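Local structure of prolyl oligopeptidase (Galerina marginata, 5N4B) at residues P119-S122 with K123-N127; P510-L513 with T514-T518. The protein cleaves toxin precursor peptides after prolyl residues and joins the ends of the trimmed peptide into a macrocycle during amanitin biosynthesis. The protein carries 1 engineered substitution. One frame throughout, in Å; residues are numbered along the deposited sequence.

Contact 1 of 2, residues P119-S122 with K123-N127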
ATOM      1  N   PRO A 119     -11.691   6.067 -27.047  1.00 16.84           N
ATOM      2  CA  PRO A 119     -10.833   7.049 -27.709  1.00 19.03           C
ATOM      3  C   PRO A 119      -9.596   6.448 -28.352  1.00 18.15           C
ATOM      4  O   PRO A 119      -9.089   5.399 -27.943  1.00 17.93           O
ATOM      5  CB  PRO A 119     -10.436   7.985 -26.552  1.00 17.64           C
ATOM      6  CG  PRO A 119     -11.474   7.872 -25.632  1.00 16.19           C
ATOM      7  CD  PRO A 119     -11.930   6.441 -25.656  1.00 16.57           C
ATOM      8  N   ASP A 120      -9.119   7.155 -29.372  1.00 20.80           N
ATOM      9  CA  ASP A 120      -7.759   7.040 -29.886  1.00 21.53           C
ATOM     10  C   ASP A 120      -6.917   7.971 -29.030  1.00 22.90           C
ATOM     11  O   ASP A 120      -6.853   9.181 -29.266  1.00 21.80           O
ATOM     12  CB  ASP A 120      -7.694   7.427 -31.356  1.00 24.26           C
ATOM     13  CG  ASP A 120      -6.287   7.417 -31.890  1.00 32.51           C
ATOM     14  OD1 ASP A 120      -5.352   7.091 -31.120  1.00 26.88           O
ATOM     15  OD2 ASP A 120      -6.125   7.719 -33.105  1.00 33.30           O
ATOM     16  N   PHE A 121      -6.284   7.408 -27.998  1.00 19.80           N
ATOM     17  CA  PHE A 121      -5.575   8.222 -27.025  1.00 19.22           C
ATOM     18  C   PHE A 121      -4.321   8.884 -27.578  1.00 22.69           C
ATOM     19  O   PHE A 121      -3.815   9.831 -26.940  1.00 23.25           O
ATOM     20  CB  PHE A 121      -5.292   7.438 -25.738  1.00 17.96           C
ATOM     21  CG  PHE A 121      -6.501   7.124 -24.965  1.00 15.35           C
ATOM     22  CD1 PHE A 121      -7.071   8.052 -24.121  1.00 15.32           C
ATOM     23  CD2 PHE A 121      -7.090   5.877 -25.060  1.00 16.35           C
ATOM     24  CE1 PHE A 121      -8.165   7.751 -23.397  1.00 14.53           C
ATOM     25  CE2 PHE A 121      -8.229   5.547 -24.352  1.00 16.50           C
ATOM     26  CZ  PHE A 121      -8.782   6.496 -23.498  1.00 15.87           C
ATOM     27  N   SER A 122      -3.862   8.469 -28.758  1.00 21.92           N
ATOM     28  CA  SER A 122      -2.754   9.175 -29.402  1.00 24.24           C
ATOM     29  C   SER A 122      -3.115  10.609 -29.737  1.00 24.46           C
ATOM     30  O   SER A 122      -2.209  11.420 -29.961  1.00 27.87           O
ATOM     31  CB  SER A 122      -2.266   8.442 -30.669  1.00 31.81           C
ATOM     32  OG  SER A 122      -3.173   8.540 -31.769  1.00 27.78           O
ATOM     33  N   LYS A 123      -4.395  10.943 -29.796  1.00 24.51           N
ATOM     34  CA  LYS A 123      -4.803  12.311 -30.075  1.00 24.67           C
ATOM     35  C   LYS A 123      -4.649  13.233 -28.874  1.00 27.50           C
ATOM     36  O   LYS A 123      -4.701  14.456 -29.034  1.00 27.59           O
ATOM     37  CB  LYS A 123      -6.255  12.344 -30.566  1.00 29.53           C
ATOM     38  CG  LYS A 123      -6.425  11.692 -31.941  1.00 30.69           C
ATOM     39  CD  LYS A 123      -7.898  11.639 -32.337  1.00 39.11           C
ATOM     40  CE  LYS A 123      -8.057  11.135 -33.761  1.00 52.18           C
ATOM     41  NZ  LYS A 123      -9.066  10.043 -33.844  1.00 61.88           N
ATOM     42  N   GLY A 124      -4.440  12.694 -27.681  1.00 25.36           N
ATOM     43  CA  GLY A 124      -4.285  13.536 -26.511  1.00 24.05           C
ATOM     44  C   GLY A 124      -5.531  13.576 -25.644  1.00 20.23           C
ATOM     45  O   GLY A 124      -6.664  13.746 -26.115  1.00 20.84           O
ATOM     46  N   ASP A 125      -5.309  13.423 -24.335  1.00 20.68           N
ATOM     47  CA  ASP A 125      -6.401  13.317 -23.377  1.00 18.01           C
ATOM     48  C   ASP A 125      -7.399  14.479 -23.473  1.00 19.46           C
ATOM     49  O   ASP A 125      -8.609  14.259 -23.426  1.00 20.15           O
ATOM     50  CB  ASP A 125      -5.826  13.221 -21.977  1.00 17.95           C
ATOM     51  CG  ASP A 125      -5.006  11.975 -21.807  1.00 18.58           C
ATOM     52  OD1 ASP A 125      -3.873  11.919 -22.357  1.00 20.30           O
ATOM     53  OD2 ASP A 125      -5.521  11.003 -21.185  1.00 17.13           O
ATOM     54  N   ASP A 126      -6.906  15.721 -23.579  1.00 21.11           N
ATOM     55  CA  ASP A 126      -7.794  16.884 -23.686  1.00 24.12           C
ATOM     56  C   ASP A 126      -8.481  17.011 -25.028  1.00 23.96           C
ATOM     57  O   ASP A 126      -9.450  17.760 -25.148  1.00 30.18           O
ATOM     58  CB  ASP A 126      -7.028  18.164 -23.422  1.00 29.64           C
ATOM     59  CG  ASP A 126      -6.835  18.389 -21.978  1.00 31.86           C
ATOM     60  OD1 ASP A 126      -7.857  18.423 -21.245  1.00 25.95           O
ATOM     61  OD2 ASP A 126      -5.670  18.520 -21.569  1.00 35.20           O
ATOM     62  N   ASN A 127      -7.995  16.336 -26.030  1.00 23.56           N
ATOM     63  CA  ASN A 127      -8.673  16.322 -27.307  1.00 26.30           C
ATOM     64  C   ASN A 127      -9.731  15.253 -27.408  1.00 25.73           C
ATOM     65  O   ASN A 127     -10.611  15.364 -28.269  1.00 28.82           O
ATOM     66  CB  ASN A 127      -7.656  16.125 -28.414  1.00 26.90           C
ATOM     67  CG  ASN A 127      -6.793  17.367 -28.632  1.00 33.55           C
ATOM     68  OD1 ASN A 127      -7.289  18.486 -28.581  1.00 33.34           O
ATOM     69  ND2 ASN A 127      -5.500  17.164 -28.831  1.00 36.99           N
TER
HETATM   70  O   HOH W   1      -8.512   7.684 -34.830  1.00 33.51           O

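Contact 2 of 2, residues P510-L513 with T514-T518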
ATOM      1  N   PRO A 510      10.653   6.852 -11.482  1.00  9.17           N
ATOM      2  CA  PRO A 510      11.618   7.663 -12.227  1.00  8.45           C
ATOM      3  C   PRO A 510      12.642   8.291 -11.318  1.00  8.80           C
ATOM      4  O   PRO A 510      13.764   8.502 -11.768  1.00  9.72           O
ATOM      5  CB  PRO A 510      10.744   8.716 -12.940  1.00 11.13           C
ATOM      6  CG  PRO A 510       9.502   8.780 -12.057  1.00  9.67           C
ATOM      7  CD  PRO A 510       9.275   7.349 -11.599  1.00 10.05           C
ATOM      8  N   ILE A 511      12.306   8.574 -10.064  1.00  9.02           N
ATOM      9  CA  ILE A 511      13.305   9.135  -9.163  1.00  9.05           C
ATOM     10  C   ILE A 511      14.403   8.117  -8.884  1.00  8.44           C
ATOM     11  O   ILE A 511      15.595   8.456  -8.885  1.00  9.79           O
ATOM     12  CB  ILE A 511      12.624   9.653  -7.892  1.00  8.80           C
ATOM     13  CG1 ILE A 511      11.836  10.952  -8.250  1.00 11.29           C
ATOM     14  CG2 ILE A 511      13.627   9.825  -6.746  1.00 11.71           C
ATOM     15  CD1 ILE A 511      11.205  11.677  -7.086  1.00 15.83           C
ATOM     16  N   ILE A 512      14.034   6.871  -8.559  1.00  9.24           N
ATOM     17  CA  ILE A 512      15.057   5.865  -8.315  1.00 10.22           C
ATOM     18  C   ILE A 512      15.930   5.705  -9.546  1.00 10.43           C
ATOM     19  O   ILE A 512      17.163   5.692  -9.433  1.00 10.13           O
ATOM     20  CB  ILE A 512      14.451   4.540  -7.835  1.00 10.92           C
ATOM     21  CG1 ILE A 512      13.857   4.772  -6.443  1.00 14.53           C
ATOM     22  CG2 ILE A 512      15.523   3.463  -7.799  1.00 15.19           C
ATOM     23  CD1 ILE A 512      13.019   3.631  -5.863  1.00 17.94           C
ATOM     24  N   LEU A 513      15.343   5.567 -10.737  1.00  8.26           N
ATOM     25  CA  LEU A 513      16.183   5.401 -11.924  1.00  9.52           C
ATOM     26  C   LEU A 513      17.106   6.593 -12.128  1.00  9.08           C
ATOM     27  O   LEU A 513      18.253   6.439 -12.530  1.00 10.36           O
ATOM     28  CB  LEU A 513      15.332   5.154 -13.181  1.00 11.05           C
ATOM     29  CG  LEU A 513      14.490   3.873 -13.132  1.00 11.73           C
ATOM     30  CD1 LEU A 513      13.765   3.714 -14.447  1.00 12.34           C
ATOM     31  CD2 LEU A 513      15.295   2.615 -12.803  1.00 10.03           C
ATOM     32  N   THR A 514      16.620   7.793 -11.866  1.00  9.90           N
ATOM     33  CA  THR A 514      17.466   8.975 -11.986  1.00 10.13           C
ATOM     34  C   THR A 514      18.641   8.892 -11.017  1.00 10.36           C
ATOM     35  O   THR A 514      19.776   9.191 -11.391  1.00 11.38           O
ATOM     36  CB  THR A 514      16.611  10.205 -11.724  1.00 11.16           C
ATOM     37  OG1 THR A 514      15.626  10.318 -12.748  1.00 12.19           O
ATOM     38  CG2 THR A 514      17.441  11.462 -11.757  1.00 14.62           C
ATOM     39  N   PHE A 515      18.399   8.480  -9.781  1.00 10.62           N
ATOM     40  CA  PHE A 515      19.495   8.300  -8.845  1.00 10.88           C
ATOM     41  C   PHE A 515      20.502   7.280  -9.359  1.00 10.54           C
ATOM     42  O   PHE A 515      21.718   7.499  -9.304  1.00 11.67           O
ATOM     43  CB  PHE A 515      18.949   7.860  -7.499  1.00 10.20           C
ATOM     44  CG  PHE A 515      19.961   7.767  -6.389  1.00 11.45           C
ATOM     45  CD1 PHE A 515      20.672   6.602  -6.201  1.00 13.51           C
ATOM     46  CD2 PHE A 515      20.205   8.850  -5.569  1.00 11.84           C
ATOM     47  CE1 PHE A 515      21.587   6.498  -5.192  1.00 13.03           C
ATOM     48  CE2 PHE A 515      21.115   8.746  -4.550  1.00 12.67           C
ATOM     49  CZ  PHE A 515      21.815   7.586  -4.364  1.00 13.63           C
ATOM     50  N   LEU A 516      20.017   6.166  -9.888  1.00 10.28           N
ATOM     51  CA  LEU A 516      20.916   5.124 -10.368  1.00 10.48           C
ATOM     52  C   LEU A 516      21.804   5.649 -11.478  1.00 12.33           C
ATOM     53  O   LEU A 516      23.012   5.368 -11.518  1.00 13.54           O
ATOM     54  CB  LEU A 516      20.129   3.902 -10.869  1.00 11.77           C
ATOM     55  CG  LEU A 516      19.168   3.228  -9.867  1.00 11.47           C
ATOM     56  CD1 LEU A 516      18.670   1.940 -10.423  1.00 11.90           C
ATOM     57  CD2 LEU A 516      19.778   3.010  -8.521  1.00 11.55           C
ATOM     58  N   GLN A 517      21.222   6.360 -12.420  1.00 10.88           N
ATOM     59  CA  GLN A 517      21.996   6.930 -13.516  1.00 11.66           C
ATOM     60  C   GLN A 517      22.942   8.019 -13.039  1.00 12.58           C
ATOM     61  O   GLN A 517      24.097   8.057 -13.465  1.00 16.26           O
ATOM     62  CB  GLN A 517      21.044   7.446 -14.589  1.00 13.89           C
ATOM     63  CG  GLN A 517      21.754   7.954 -15.833  1.00 15.96           C
ATOM     64  CD  GLN A 517      20.843   8.258 -17.000  1.00 16.59           C
ATOM     65  OE1 GLN A 517      19.675   7.973 -17.001  1.00 17.86           O
ATOM     66  NE2 GLN A 517      21.411   8.908 -17.999  1.00 22.98           N
ATOM     67  N   THR A 518      22.514   8.862 -12.129  1.00 11.56           N
ATOM     68  CA  THR A 518      23.328   9.980 -11.679  1.00 12.40           C
ATOM     69  C   THR A 518      24.581   9.503 -10.976  1.00 13.57           C
ATOM     70  O   THR A 518      25.656  10.081 -11.135  1.00 16.95           O
ATOM     71  CB  THR A 518      22.485  10.850 -10.741  1.00 14.15           C
ATOM     72  OG1 THR A 518      21.398  11.457 -11.491  1.00 15.06           O
ATOM     73  CG2 THR A 518      23.289  11.959 -10.104  1.00 14.51           C
TER

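Contact 1 of 2, residues P119-S122 with K123-N127
Asp120 and Lys123 meet across a short 3-10 turn: Lys123 N donates to Asp120 O at 3.1 Å, and one residue on Gly124 N donates to Phe121 O at 3.0 Å. Gly124, with positive phi (103°), then takes the N-cap position of helix 125-128. Asp120 OD1 closes an Asx turn by accepting from Ser122 N, while Ser122 OG, 2.7 Å away, donates to Asp120 OD1 over the same face of the carboxylate. The Lys123 chain crosses Asp120 at about a right angle and bends only at its last torsion (chi4 130°), bringing NZ to a long salt bridge, 3.8 Å from Asp120 OD2. A water bridges the two charges, donating to OD2 and accepting from NZ. The turn and the short helix 125-128 together connect strand 109-113 to strand 129-133 of one propeller blade. Inward, Pro119 CB sits over the centre of one face of the Phe121 ring, 3.7 Å above its plane, and Trp98 meets that ring edge-to-face. Trp98 also donates to Asp125 OD2, while Arg447 on strand 443-448 forms a salt bridge with Asp125 OD1. Beyond the cap, Asn127 ND2 reaches back to Lys123 O at 2.8 Å, with the oxygen nearly in its amide plane.

Contact 2 of 2, residues P510-L513 with T514-T518
Thr514 turns its hydroxyl back along the helix onto Pro510 O, with OG1 beside its own backbone N and anti to the carbonyl carbon (chi1 -65°). OG1 donates to Pro510 O at 2.8 Å, and Thr514 N donates to the same oxygen at 2.9 Å. The two donors come from opposite faces of the Pro510 carbonyl plane, each tilted about 30° from it, so one oxygen is gripped twice and a buried hydroxyl has its acceptor. One turn on, Thr518 OG1 donates to Thr514 O at 2.8 Å from above the carbonyl plane, and that oxygen also accepts from Thr518 N. A different side of the helix is apolar. Ile512 and Leu516 lie side by side and point the same way, Ile512 CG2 approaching Leu516 CG to 4.2 Å. The Leu516 side chain also presses on the backbone: its CG is 3.2 Å from Ile512 O, the oxygen that accepts from Leu516 N. Leu513 instead runs obliquely across Leu516, and their branches touch through Leu513 CD2 and Leu516 CD1 at 4.2 Å. Helix 510-519 is the crossover of a beta-alpha-beta unit between the parallel strands 492-495 and 522-526 in the alpha/beta-hydrolase domain. Leu513 and Leu516 both rest on Val479 of strand 473-481, putting this leucine pair against the sheet. Ile511 leans on Ala712 and Trp716 of helix 705-722, while the Phe515 ring leads away from the preceding turn, touches Ala720 of the same helix and meets Tyr519 with the planes at about 55°. The threonine side faces helix 68-80, where Thr514 touches Ser79 and Thr518 touches Lys75.

How the contacts relate
From the N terminus the chain first passes through helix 68-80, which later packs on contact 2, and then enters the beta-propeller. Contact 1 follows strand 109-113, just before the last strand of that four-stranded blade. Asp125 of contact 1 pairs with Arg447 on strand 443-448, so it touches the last blade, which lies next to the first in the ring. Contact 2 follows in series. Both join consecutive residues, contact 1 closing only a short turn and contact 2 lying within one helix; they neither nest nor cross. Their centres lie 30 Å apart and their nearest atoms about 17 Å, without touching: contact 1 belongs to the propeller, contact 2 to the hydrolase domain.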